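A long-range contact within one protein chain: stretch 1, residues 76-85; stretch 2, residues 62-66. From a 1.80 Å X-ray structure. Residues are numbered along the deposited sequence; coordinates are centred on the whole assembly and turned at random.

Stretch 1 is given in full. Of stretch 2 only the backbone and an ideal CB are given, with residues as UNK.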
# COMPACT_ATOMS: atom_id res chain seq x y z
N VAL A 76 -17.14 15.08 -8.37
CA VAL A 76 -18.09 14.26 -7.63
C VAL A 76 -17.33 13.14 -6.92
O VAL A 76 -17.61 12.84 -5.75
CB VAL A 76 -19.21 13.69 -8.56
CG1 VAL A 76 -20.07 12.71 -7.81
CG2 VAL A 76 -20.11 14.84 -9.05
N SER A 77 -16.33 12.54 -7.58
CA SER A 77 -15.54 11.49 -6.91
C SER A 77 -14.89 12.05 -5.64
O SER A 77 -14.84 11.38 -4.60
CB SER A 77 -14.43 10.99 -7.85
OG SER A 77 -15.00 10.44 -9.03
N LEU A 78 -14.38 13.27 -5.73
CA LEU A 78 -13.72 13.85 -4.56
C LEU A 78 -14.73 14.19 -3.47
O LEU A 78 -14.44 14.05 -2.29
CB LEU A 78 -12.92 15.09 -4.93
CG LEU A 78 -11.55 14.81 -5.58
CD1 LEU A 78 -10.97 16.11 -6.18
CD2 LEU A 78 -10.59 14.26 -4.50
N GLU A 79 -15.91 14.64 -3.87
CA GLU A 79 -16.90 14.95 -2.86
C GLU A 79 -17.31 13.64 -2.18
O GLU A 79 -17.54 13.59 -0.96
CB GLU A 79 -18.12 15.62 -3.49
CG GLU A 79 -19.16 15.97 -2.45
CD GLU A 79 -20.40 16.60 -3.05
OE1 GLU A 79 -20.32 17.65 -3.73
OE2 GLU A 79 -21.44 16.02 -2.83
N GLN A 80 -17.41 12.56 -2.95
CA GLN A 80 -17.79 11.27 -2.36
C GLN A 80 -16.75 10.78 -1.35
O GLN A 80 -17.08 10.21 -0.30
CB GLN A 80 -17.94 10.20 -3.43
CG GLN A 80 -19.13 10.36 -4.31
CD GLN A 80 -19.10 9.29 -5.39
OE1 GLN A 80 -19.31 8.08 -5.13
NE2 GLN A 80 -18.80 9.70 -6.60
N LEU A 81 -15.48 11.00 -1.69
CA LEU A 81 -14.38 10.62 -0.79
C LEU A 81 -14.50 11.41 0.53
O LEU A 81 -14.45 10.83 1.64
CB LEU A 81 -13.06 10.91 -1.49
CG LEU A 81 -11.83 10.70 -0.60
CD1 LEU A 81 -11.82 9.22 -0.07
CD2 LEU A 81 -10.54 10.99 -1.43
N GLN A 82 -14.67 12.73 0.42
CA GLN A 82 -14.80 13.55 1.62
C GLN A 82 -16.00 13.14 2.47
O GLN A 82 -15.88 12.96 3.68
CB GLN A 82 -14.84 15.05 1.26
CG GLN A 82 -14.95 15.98 2.48
CD GLN A 82 -16.40 16.22 2.89
OE1 GLN A 82 -17.25 16.50 2.04
NE2 GLN A 82 -16.69 16.13 4.20
N GLN A 83 -17.17 12.97 1.85
CA GLN A 83 -18.34 12.56 2.63
C GLN A 83 -18.14 11.19 3.27
O GLN A 83 -18.60 10.96 4.40
CB GLN A 83 -19.58 12.49 1.75
CG GLN A 83 -20.02 13.82 1.28
CD GLN A 83 -21.24 13.67 0.37
OE1 GLN A 83 -21.55 12.58 -0.10
NE2 GLN A 83 -21.91 14.77 0.12
N ALA A 84 -17.49 10.27 2.55
CA ALA A 84 -17.26 8.95 3.12
C ALA A 84 -16.36 9.08 4.33
O ALA A 84 -16.64 8.51 5.40
CB ALA A 84 -16.63 8.01 2.09
N LEU A 85 -15.28 9.83 4.19
CA LEU A 85 -14.34 10.02 5.29
C LEU A 85 -15.03 10.69 6.51
O LEU A 85 -14.76 10.32 7.66
CB LEU A 85 -13.16 10.89 4.84
CG LEU A 85 -12.29 10.22 3.76
CD1 LEU A 85 -11.17 11.16 3.35
CD2 LEU A 85 -11.72 8.88 4.33
N UNK A 62 -8.88 1.49 2.88
CA UNK A 62 -8.40 2.83 2.62
C UNK A 62 -9.29 3.27 1.43
O UNK A 62 -9.66 2.44 0.58
CB UNK A 62 -6.90 2.88 2.32
N UNK A 63 -9.67 4.55 1.42
CA UNK A 63 -10.50 5.12 0.36
C UNK A 63 -9.69 6.24 -0.27
O UNK A 63 -9.03 7.04 0.41
CB UNK A 63 -11.84 5.63 0.89
N UNK A 64 -9.74 6.28 -1.60
CA UNK A 64 -8.97 7.27 -2.31
C UNK A 64 -9.12 7.00 -3.79
O UNK A 64 -9.71 5.98 -4.21
CB UNK A 64 -7.50 7.25 -1.88
N UNK A 65 -8.52 7.89 -4.57
CA UNK A 65 -8.61 7.83 -6.03
C UNK A 65 -7.21 7.62 -6.64
O UNK A 65 -6.37 8.49 -6.57
CB UNK A 65 -9.25 9.11 -6.58
N UNK A 66 -7.02 6.44 -7.24
CA UNK A 66 -5.78 5.96 -7.85
C UNK A 66 -5.40 6.69 -9.14
O UNK A 66 -6.26 6.93 -9.99
CB UNK A 66 -5.90 4.46 -8.14

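Stretch 1 is helical throughout. Six backbone hydrogen bonds of the i to i+4 pattern run within it, as in Leu81 N to Ser77 O at 3.0 Å and Leu85 N to Leu81 O at 2.9 Å. The side towards stretch 2 carries Ser77, Leu78, Leu81, Ala84 and Leu85. Apart from the Ser77 hydroxyl, these side chains are aliphatic. The glutamines and Glu79 do not reach stretch 2.

Position 62 has extended backbone angles, -136/143. Its CA-to-CB bond points away from the helix, and no atom of stretch 1 lies within 5.5 Å of the ideal CB. Stretch 1 therefore sets no demand here, and many residues would be compatible with it. The deposited residue is Ala62, which makes no contact with the helix.

Position 63 is also extended, at -120/137, but its CA-to-CB bond points toward the helix. The ideal CB lies 3.7 Å from Leu81 CD1, 4.7 Å from Leu85 CD2 and 5.5 Å from Ala84 CB. These are three carbon groups, with no charge and no polar side-chain partner among them. An apolar side chain is expected. Valine, isoleucine, leucine or methionine could all be considered, and the longer ones could extend towards Ala84. The residue is Leu63, with chi1 m and chi2 t. Its CB packs on Leu81 CD1 at 3.6 Å. Further out, its CD1 meets Ala84 CB at 3.7 Å. The small alanine side chain thus forms part of the surface on which this leucine rests. The backbone takes part as well: Leu63 O is 3.6 Å from Leu81 CD1, a van der Waals contact.

Position 64 makes the closest CA approach to Leu81, at 6.5 Å. Its CA-to-CB bond would point away, with the ideal CB 4.8 Å from Leu81 CD2. That distance shows no clash with the helix, so stretch 1 does not by itself exclude a side chain. The backbone angles, 175/176, are fully extended and are most readily adopted by glycine. Glycine is the natural candidate; any side chain would have to tolerate these angles. The residue is Gly64. With no side chain, it meets the helix through its backbone: Gly64 N is 3.9 Å from Leu81 CD1.

Position 65 points toward the helix, yet nothing of stretch 1 lies within 5.5 Å of its ideal CB. The CA of position 65 is 7.9 Å from Ser77 CA. A short side chain would leave a gap, so a longer one is favoured. Ser77 CB and the end of Leu78 offer mainly carbon, which suits leucine, methionine or perhaps phenylalanine. The residue is Leu65, with chi1 m and chi2 t. Its CD1 reaches Leu78 CD2 at 3.7 Å and Ser77 CB at 3.9 Å. Leu78 starts sideways, but its end comes nearer and meets this methyl.

Position 66 lies beyond reach of the helix, so stretch 1 gives no preference. The residue is His66, whose ND1 is hydrogen-bonded just outside the stretches.

No hydrogen bond crosses between the stretches. The contact is apolar packing, burying 304 Å² in total.

Stretch 2 (62-66) ALGLH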
# COMPACT_ATOMS: atom_id res chain seq x y z
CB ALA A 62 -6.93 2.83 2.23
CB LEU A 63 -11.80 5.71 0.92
CG LEU A 63 -12.70 4.75 1.69
CD1 LEU A 63 -13.94 5.53 2.19
CD2 LEU A 63 -13.10 3.59 0.76
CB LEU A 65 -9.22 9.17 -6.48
CG LEU A 65 -10.52 9.60 -5.77
CD1 LEU A 65 -10.89 11.03 -6.18
CD2 LEU A 65 -11.68 8.67 -6.14
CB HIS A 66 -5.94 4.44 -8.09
CG HIS A 66 -4.65 3.70 -8.32
ND1 HIS A 66 -3.82 3.95 -9.39
CD2 HIS A 66 -4.12 2.63 -7.67
CE1 HIS A 66 -2.84 3.06 -9.40
NE2 HIS A 66 -3.00 2.25 -8.37
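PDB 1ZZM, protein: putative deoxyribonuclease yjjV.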